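Local coordinates for ribosome-inactivating protein (Lychnis chalcedonica, PDB 2G5X), which belongs to the ribosome-inactivating proteins of plants, as a single chain that joins a mixed beta sheet to a largely helical remainder, at residues 74-79 with 146-151; 80-85 with 105-110. All blocks are in the same frame, centred on the assembly; numbering follows the deposited sequence.

How the contacts relate
Both contacts lie at one edge region of the mixed sheet, their centres about 10 Å apart and on the same side of the chain's centre. Strands 69-76 and 83-87, consecutive in the chain, are antiparallel neighbours there; contact 1 binds the end of the first to the loop segment 146-151, and contact 2 binds the start of the second to an outermost strand, 108-109. The two are joined directly by the salt bridge from Asp75 OD1 of contact 1 to Arg84 NE of contact 2, 2.8 Å. A probable hydrogen bond, Asp77 N to Lys82 O at 2.9 Å, adds to it, and Gln74 packs against Ala106 and Arg84. In sequence, contact 2 falls wholly between the two segments of contact 1.

Contact 1: residues 74-79 with 146-151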
ATOM      1  N   GLN A  74      -5.565   9.345   6.125  1.00  5.99           N
ATOM      2  CA  GLN A  74      -6.456  10.095   7.007  1.00  5.96           C
ATOM      3  C   GLN A  74      -6.424   9.556   8.441  1.00  6.29           C
ATOM      4  O   GLN A  74      -6.512   8.349   8.652  1.00  7.53           O
ATOM      5  CB  GLN A  74      -7.890  10.017   6.463  1.00  6.46           C
ATOM      6  CG  GLN A  74      -8.987  10.392   7.451  1.00  7.90           C
ATOM      7  CD  GLN A  74     -10.367  10.024   6.929  1.00  8.54           C
ATOM      8  OE1 GLN A  74     -10.960  10.752   6.134  1.00  9.73           O
ATOM      9  NE2 GLN A  74     -10.871   8.875   7.362  1.00  8.96           N
ATOM     10  N   ASP A  75      -6.276  10.451   9.417  1.00  7.37           N
ATOM     11  CA  ASP A  75      -6.287  10.060  10.830  1.00  7.30           C
ATOM     12  C   ASP A  75      -7.123  11.097  11.591  1.00  8.15           C
ATOM     13  O   ASP A  75      -7.964  11.758  10.981  1.00  7.72           O
ATOM     14  CB  ASP A  75      -4.852   9.936  11.389  1.00  6.26           C
ATOM     15  CG  ASP A  75      -4.139  11.267  11.530  1.00  8.03           C
ATOM     16  OD1 ASP A  75      -4.387  12.179  10.722  1.00  6.86           O
ATOM     17  OD2 ASP A  75      -3.299  11.386  12.449  1.00  9.03           O
ATOM     18  N   ARG A  76      -6.929  11.238  12.902  1.00  8.67           N
ATOM     19  CA  ARG A  76      -7.712  12.218  13.666  1.00 10.12           C
ATOM     20  C   ARG A  76      -6.873  13.297  14.339  1.00 11.19           C
ATOM     21  O   ARG A  76      -5.836  13.008  14.928  1.00 10.63           O
ATOM     22  CB  ARG A  76      -8.572  11.518  14.725  1.00 13.32           C
ATOM     23  CG  ARG A  76      -9.813  10.841  14.162  1.00 15.86           C
ATOM     24  CD  ARG A  76     -10.708  10.275  15.258  1.00 19.26           C
ATOM     25  NE  ARG A  76     -11.876   9.598  14.694  1.00 19.24           N
ATOM     26  CZ  ARG A  76     -13.000  10.205  14.322  1.00 15.46           C
ATOM     27  NH1 ARG A  76     -13.135  11.518  14.456  1.00 18.26           N
ATOM     28  NH2 ARG A  76     -13.985   9.494  13.791  1.00 17.86           N
ATOM     29  N   ASP A  77      -7.341  14.541  14.247  1.00 11.79           N
ATOM     30  CA  ASP A  77      -6.667  15.696  14.848  1.00 13.03           C
ATOM     31  C   ASP A  77      -6.860  15.637  16.368  1.00 12.53           C
ATOM     32  O   ASP A  77      -7.977  15.473  16.846  1.00 12.86           O
ATOM     33  CB  ASP A  77      -7.274  16.985  14.271  1.00 15.13           C
ATOM     34  CG  ASP A  77      -6.478  18.228  14.624  1.00 18.68           C
ATOM     35  OD1 ASP A  77      -6.343  19.104  13.742  1.00 23.57           O
ATOM     36  OD2 ASP A  77      -5.996  18.338  15.769  1.00 21.58           O
ATOM     37  N   SER A  78      -5.773  15.772  17.123  1.00 12.87           N
ATOM     38  CA  SER A  78      -5.842  15.695  18.585  1.00 12.66           C
ATOM     39  C   SER A  78      -6.563  16.848  19.278  1.00 12.99           C
ATOM     40  O   SER A  78      -7.145  16.664  20.347  1.00 13.77           O
ATOM     41  CB  SER A  78      -4.431  15.571  19.177  1.00 12.64           C
ATOM     42  OG  SER A  78      -3.667  16.739  18.932  1.00 15.21           O
ATOM     43  N   LYS A  79      -6.530  18.033  18.678  1.00 12.76           N
ATOM     44  CA  LYS A  79      -7.172  19.198  19.284  1.00 13.38           C
ATOM     45  C   LYS A  79      -8.681  19.276  19.081  1.00 13.78           C
ATOM     46  O   LYS A  79      -9.413  19.709  19.975  1.00 12.96           O
ATOM     47  CB  LYS A  79      -6.526  20.484  18.762  1.00 12.16           C
ATOM     48  CG  LYS A  79      -7.181  21.747  19.299  1.00 13.42           C
ATOM     49  CD  LYS A  79      -6.385  22.994  18.953  1.00 15.18           C
ATOM     50  CE  LYS A  79      -7.019  24.221  19.596  1.00 15.04           C
ATOM     51  NZ  LYS A  79      -6.223  25.458  19.372  1.00 18.61           N
ATOM     52  N   ALA A 146       3.354   5.787  16.144  1.00  7.38           N
ATOM     53  CA  ALA A 146       4.172   6.995  16.093  1.00  7.68           C
ATOM     54  C   ALA A 146       3.564   8.063  15.190  1.00  8.82           C
ATOM     55  O   ALA A 146       4.038   9.198  15.154  1.00  9.98           O
ATOM     56  CB  ALA A 146       5.580   6.649  15.612  1.00  9.13           C
ATOM     57  N   VAL A 147       2.505   7.701  14.472  1.00  7.28           N
ATOM     58  CA  VAL A 147       1.850   8.627  13.556  1.00  8.45           C
ATOM     59  C   VAL A 147       0.444   9.077  13.956  1.00  7.02           C
ATOM     60  O   VAL A 147       0.169  10.275  14.040  1.00  8.50           O
ATOM     61  CB  VAL A 147       1.782   8.017  12.133  1.00  8.47           C
ATOM     62  CG1 VAL A 147       0.911   8.878  11.225  1.00 12.20           C
ATOM     63  CG2 VAL A 147       3.186   7.901  11.563  1.00  9.19           C
ATOM     64  N   TYR A 148      -0.445   8.122  14.202  1.00  7.71           N
ATOM     65  CA  TYR A 148      -1.825   8.449  14.543  1.00  7.39           C
ATOM     66  C   TYR A 148      -2.046   9.527  15.611  1.00  7.55           C
ATOM     67  O   TYR A 148      -1.599   9.403  16.753  1.00  9.43           O
ATOM     68  CB  TYR A 148      -2.583   7.173  14.931  1.00  8.05           C
ATOM     69  CG  TYR A 148      -4.030   7.422  15.302  1.00  9.34           C
ATOM     70  CD1 TYR A 148      -4.384   7.760  16.609  1.00  9.70           C
ATOM     71  CD2 TYR A 148      -5.039   7.349  14.342  1.00  8.94           C
ATOM     72  CE1 TYR A 148      -5.709   8.021  16.951  1.00 10.34           C
ATOM     73  CE2 TYR A 148      -6.369   7.611  14.672  1.00 10.38           C
ATOM     74  CZ  TYR A 148      -6.694   7.947  15.978  1.00  9.77           C
ATOM     75  OH  TYR A 148      -8.000   8.220  16.313  1.00 11.20           O
ATOM     76  N   GLY A 149      -2.742  10.589  15.210  1.00  8.25           N
ATOM     77  CA  GLY A 149      -3.072  11.682  16.112  1.00  9.00           C
ATOM     78  C   GLY A 149      -1.945  12.502  16.707  1.00 10.80           C
ATOM     79  O   GLY A 149      -2.162  13.237  17.675  1.00 12.21           O
ATOM     80  N   LYS A 150      -0.749  12.412  16.140  1.00  9.88           N
ATOM     81  CA  LYS A 150       0.374  13.167  16.688  1.00 11.79           C
ATOM     82  C   LYS A 150       0.948  14.197  15.724  1.00 11.50           C
ATOM     83  O   LYS A 150       0.427  14.407  14.626  1.00 11.48           O
ATOM     84  CB  LYS A 150       1.483  12.203  17.109  1.00 14.41           C
ATOM     85  CG  LYS A 150       1.047  11.189  18.155  1.00 16.10           C
ATOM     86  CD  LYS A 150       2.167  10.225  18.489  1.00 18.60           C
ATOM     87  CE  LYS A 150       1.737   9.257  19.579  1.00 16.11           C
ATOM     88  NZ  LYS A 150       2.829   8.315  19.940  1.00 19.11           N
ATOM     89  N   VAL A 151       2.016  14.857  16.163  1.00 10.95           N
ATOM     90  CA  VAL A 151       2.709  15.830  15.333  1.00 11.76           C
ATOM     91  C   VAL A 151       3.516  14.976  14.359  1.00 11.47           C
ATOM     92  O   VAL A 151       4.219  14.053  14.775  1.00 12.11           O
ATOM     93  CB  VAL A 151       3.671  16.701  16.167  1.00 13.10           C
ATOM     94  CG1 VAL A 151       4.558  17.524  15.247  1.00 14.66           C
ATOM     95  CG2 VAL A 151       2.878  17.612  17.089  1.00 15.13           C
TER
HETATM   96  O   HOH W   1      -2.854  15.996  16.290  1.00 10.45           O
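Asp75 and Gly149 form the one direct hydrogen bond of the contact: Gly149 N donates to Asp75 OD2 over 2.9 Å with an N-H...O angle of 158°, reaching the oxygen on its anti side and 20° out of the carboxylate plane. The other oxygen, OD1, is taken by Arg84 NE in a salt bridge and by Asn86 ND2, so both ends of this buried carboxylate are held. Further out, water 1 accepts from Ser78 N and makes a weak bond to Gly149 O. Val147 to Lys150 is a type II beta turn, closed by Lys150 N to Val147 O at 3.1 Å, in the loop between helices 137-145 and 154-173; Gly149 takes its positive phi, 64°. Gly149 CA also makes a C-H...O contact with Arg76 O at 3.3 Å. Among the side chains, Arg76 and Tyr148 run side by side in the same direction, with Tyr148 OH 3.6 Å from Arg76 CD and near the guanidinium plane at its edge. Tyr148 CD2 meets Asp75 CB at 3.9 Å, while Arg76 NH1 turns to Asn81 O.

Contact 2: residues 80-85 with 105-110; sequences TNKLRA and DAEVLA
Arg84 and Ala85 pair in parallel with Val108 and Leu109, with Ala85 N donating to Val108 O at 2.9 Å and Ala110 N to Ala85 O at 3.1 Å. At the entrance to this pairing Leu83 O accepts two backbone donors, Glu107 N at 2.8 Å and Val108 N at 3.1 Å. The first is tilted 29° from the carbonyl plane, whereas the second lies nearly along the C=O axis. The Glu107 side chain reaches the same residue: its OE1 accepts from Leu83 N at 2.8 Å, on the anti side of the carboxylate, so backbone and side chain of Glu107 together grip both polar groups of Leu83. Lys82 crosses the Glu107 side chain at about a right angle, with Lys82 CB against Glu107 OE1, and water 2 joins Lys82 NZ to Glu107 O. The Leu83 side chain lies beside that of Asp105, pointing the same way, with Leu83 CD1 3.4 Å from the backbone O of Asp105. On the sheet face of Arg84 and Val108, Arg84 CB meets Val108 CG2 at 3.6 Å; the guanidinium goes on to Asp75 and Lys150 O. On the face of Ala85 and Leu109, Ala85 CB packs on Ala106 CB at 4.1 Å. Tyr99 of helix 99-102 touches Ala85, Ala106 and Leu109, while strand 83-87 lies between antiparallel strand 69-76 and strand 108-109, one of the two outermost strands of the mixed sheet.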
ATOM      1  N   THR A  80      -9.145  18.859  17.908  1.00 13.66           N
ATOM      2  CA  THR A  80     -10.569  18.915  17.585  1.00 13.06           C
ATOM      3  C   THR A  80     -11.221  17.544  17.479  1.00 13.49           C
ATOM      4  O   THR A  80     -12.451  17.434  17.454  1.00 13.21           O
ATOM      5  CB  THR A  80     -10.788  19.624  16.244  1.00 14.05           C
ATOM      6  OG1 THR A  80     -10.193  18.840  15.199  1.00 13.06           O
ATOM      7  CG2 THR A  80     -10.151  21.008  16.257  1.00 14.81           C
ATOM      8  N   ASN A  81     -10.392  16.508  17.401  1.00 12.01           N
ATOM      9  CA  ASN A  81     -10.855  15.130  17.266  1.00 13.61           C
ATOM     10  C   ASN A  81     -11.575  14.887  15.935  1.00 13.92           C
ATOM     11  O   ASN A  81     -12.372  13.959  15.808  1.00 15.10           O
ATOM     12  CB  ASN A  81     -11.773  14.745  18.430  1.00 15.60           C
ATOM     13  CG  ASN A  81     -12.116  13.267  18.432  1.00 19.43           C
ATOM     14  OD1 ASN A  81     -11.227  12.416  18.395  1.00 21.17           O
ATOM     15  ND2 ASN A  81     -13.406  12.954  18.474  1.00 22.60           N
ATOM     16  N   LYS A  82     -11.283  15.721  14.941  1.00 12.71           N
ATOM     17  CA  LYS A  82     -11.896  15.585  13.623  1.00 10.86           C
ATOM     18  C   LYS A  82     -11.029  14.758  12.678  1.00 10.24           C
ATOM     19  O   LYS A  82      -9.810  14.739  12.808  1.00  9.80           O
ATOM     20  CB  LYS A  82     -12.131  16.963  13.001  1.00 12.82           C
ATOM     21  CG  LYS A  82     -13.179  17.793  13.721  1.00 12.68           C
ATOM     22  CD  LYS A  82     -13.438  19.108  13.012  1.00 15.81           C
ATOM     23  CE  LYS A  82     -14.579  19.861  13.681  1.00 16.48           C
ATOM     24  NZ  LYS A  82     -14.936  21.104  12.945  1.00 19.14           N
ATOM     25  N   LEU A  83     -11.666  14.075  11.730  1.00  8.33           N
ATOM     26  CA  LEU A  83     -10.934  13.278  10.747  1.00  7.88           C
ATOM     27  C   LEU A  83     -10.233  14.255   9.802  1.00  8.96           C
ATOM     28  O   LEU A  83     -10.880  15.124   9.219  1.00  8.00           O
ATOM     29  CB  LEU A  83     -11.901  12.389   9.959  1.00  8.92           C
ATOM     30  CG  LEU A  83     -12.513  11.225  10.744  1.00  7.98           C
ATOM     31  CD1 LEU A  83     -13.651  10.605   9.952  1.00 11.95           C
ATOM     32  CD2 LEU A  83     -11.433  10.188  11.030  1.00 10.73           C
ATOM     33  N   ARG A  84      -8.916  14.117   9.658  1.00  8.23           N
ATOM     34  CA  ARG A  84      -8.141  15.014   8.796  1.00  7.48           C
ATOM     35  C   ARG A  84      -7.454  14.291   7.636  1.00  7.07           C
ATOM     36  O   ARG A  84      -6.888  13.210   7.811  1.00  6.47           O
ATOM     37  CB  ARG A  84      -7.087  15.765   9.626  1.00  8.24           C
ATOM     38  CG  ARG A  84      -6.039  14.864  10.270  1.00  9.13           C
ATOM     39  CD  ARG A  84      -5.047  15.633  11.144  1.00  8.15           C
ATOM     40  NE  ARG A  84      -4.125  14.706  11.798  1.00  8.23           N
ATOM     41  CZ  ARG A  84      -3.297  15.025  12.787  1.00 10.04           C
ATOM     42  NH1 ARG A  84      -3.257  16.266  13.258  1.00 10.81           N
ATOM     43  NH2 ARG A  84      -2.518  14.090  13.319  1.00  9.68           N
ATOM     44  N   ALA A  85      -7.505  14.903   6.455  1.00  7.08           N
ATOM     45  CA  ALA A  85      -6.892  14.335   5.253  1.00  7.57           C
ATOM     46  C   ALA A  85      -5.467  14.850   5.077  1.00  6.89           C
ATOM     47  O   ALA A  85      -5.246  16.057   5.004  1.00  7.37           O
ATOM     48  CB  ALA A  85      -7.726  14.692   4.023  1.00  5.91           C
ATOM     49  N   ASP A 105     -14.968  10.500   4.247  1.00 15.12           N
ATOM     50  CA  ASP A 105     -15.363  10.936   5.585  1.00 13.47           C
ATOM     51  C   ASP A 105     -14.565  12.078   6.205  1.00 11.84           C
ATOM     52  O   ASP A 105     -14.849  12.491   7.331  1.00 11.09           O
ATOM     53  CB  ASP A 105     -15.334   9.735   6.538  1.00 14.35           C
ATOM     54  CG  ASP A 105     -16.105   8.544   6.002  1.00 16.66           C
ATOM     55  OD1 ASP A 105     -17.294   8.716   5.656  1.00 17.28           O
ATOM     56  OD2 ASP A 105     -15.526   7.436   5.931  1.00 16.99           O
ATOM     57  N   ALA A 106     -13.580  12.598   5.479  1.00 10.99           N
ATOM     58  CA  ALA A 106     -12.745  13.685   6.000  1.00  9.84           C
ATOM     59  C   ALA A 106     -13.542  14.915   6.429  1.00  9.01           C
ATOM     60  O   ALA A 106     -14.447  15.363   5.721  1.00 11.71           O
ATOM     61  CB  ALA A 106     -11.700  14.085   4.962  1.00 10.96           C
ATOM     62  N   GLU A 107     -13.185  15.461   7.588  1.00  7.41           N
ATOM     63  CA  GLU A 107     -13.842  16.645   8.134  1.00 10.22           C
ATOM     64  C   GLU A 107     -13.008  17.905   7.917  1.00 11.93           C
ATOM     65  O   GLU A 107     -13.539  19.020   7.898  1.00 14.42           O
ATOM     66  CB  GLU A 107     -14.113  16.452   9.629  1.00 12.48           C
ATOM     67  CG  GLU A 107     -15.177  15.400   9.919  1.00 13.86           C
ATOM     68  CD  GLU A 107     -15.339  15.109  11.400  1.00 16.95           C
ATOM     69  OE1 GLU A 107     -14.456  14.441  11.978  1.00 13.59           O
ATOM     70  OE2 GLU A 107     -16.349  15.552  11.987  1.00 19.99           O
ATOM     71  N   VAL A 108     -11.699  17.728   7.768  1.00  9.93           N
ATOM     72  CA  VAL A 108     -10.803  18.854   7.535  1.00 11.16           C
ATOM     73  C   VAL A 108      -9.589  18.453   6.701  1.00  9.55           C
ATOM     74  O   VAL A 108      -9.162  17.298   6.713  1.00  8.85           O
ATOM     75  CB  VAL A 108     -10.283  19.471   8.866  1.00 11.40           C
ATOM     76  CG1 VAL A 108     -11.448  20.016   9.687  1.00 12.60           C
ATOM     77  CG2 VAL A 108      -9.502  18.435   9.659  1.00 12.05           C
ATOM     78  N   LEU A 109      -9.056  19.419   5.959  1.00  8.42           N
ATOM     79  CA  LEU A 109      -7.860  19.210   5.150  1.00  8.28           C
ATOM     80  C   LEU A 109      -6.697  19.675   6.021  1.00  8.59           C
ATOM     81  O   LEU A 109      -6.672  20.827   6.458  1.00  9.18           O
ATOM     82  CB  LEU A 109      -7.907  20.069   3.879  1.00  7.85           C
ATOM     83  CG  LEU A 109      -6.596  20.149   3.082  1.00 10.45           C
ATOM     84  CD1 LEU A 109      -6.310  18.812   2.403  1.00 10.93           C
ATOM     85  CD2 LEU A 109      -6.690  21.263   2.047  1.00 10.22           C
ATOM     86  N   ALA A 110      -5.753  18.782   6.297  1.00  6.82           N
ATOM     87  CA  ALA A 110      -4.599  19.143   7.116  1.00  8.16           C
ATOM     88  C   ALA A 110      -3.493  19.653   6.203  1.00  8.49           C
ATOM     89  O   ALA A 110      -3.586  19.540   4.979  1.00  8.31           O
ATOM     90  CB  ALA A 110      -4.111  17.928   7.905  1.00 10.30           C
TER
HETATM   91  O   HOH W   2     -15.262  19.819   9.957  1.00 24.56           O
HETATM   92  O   HOH W   3      -2.671  17.288   3.452  1.00 10.62           O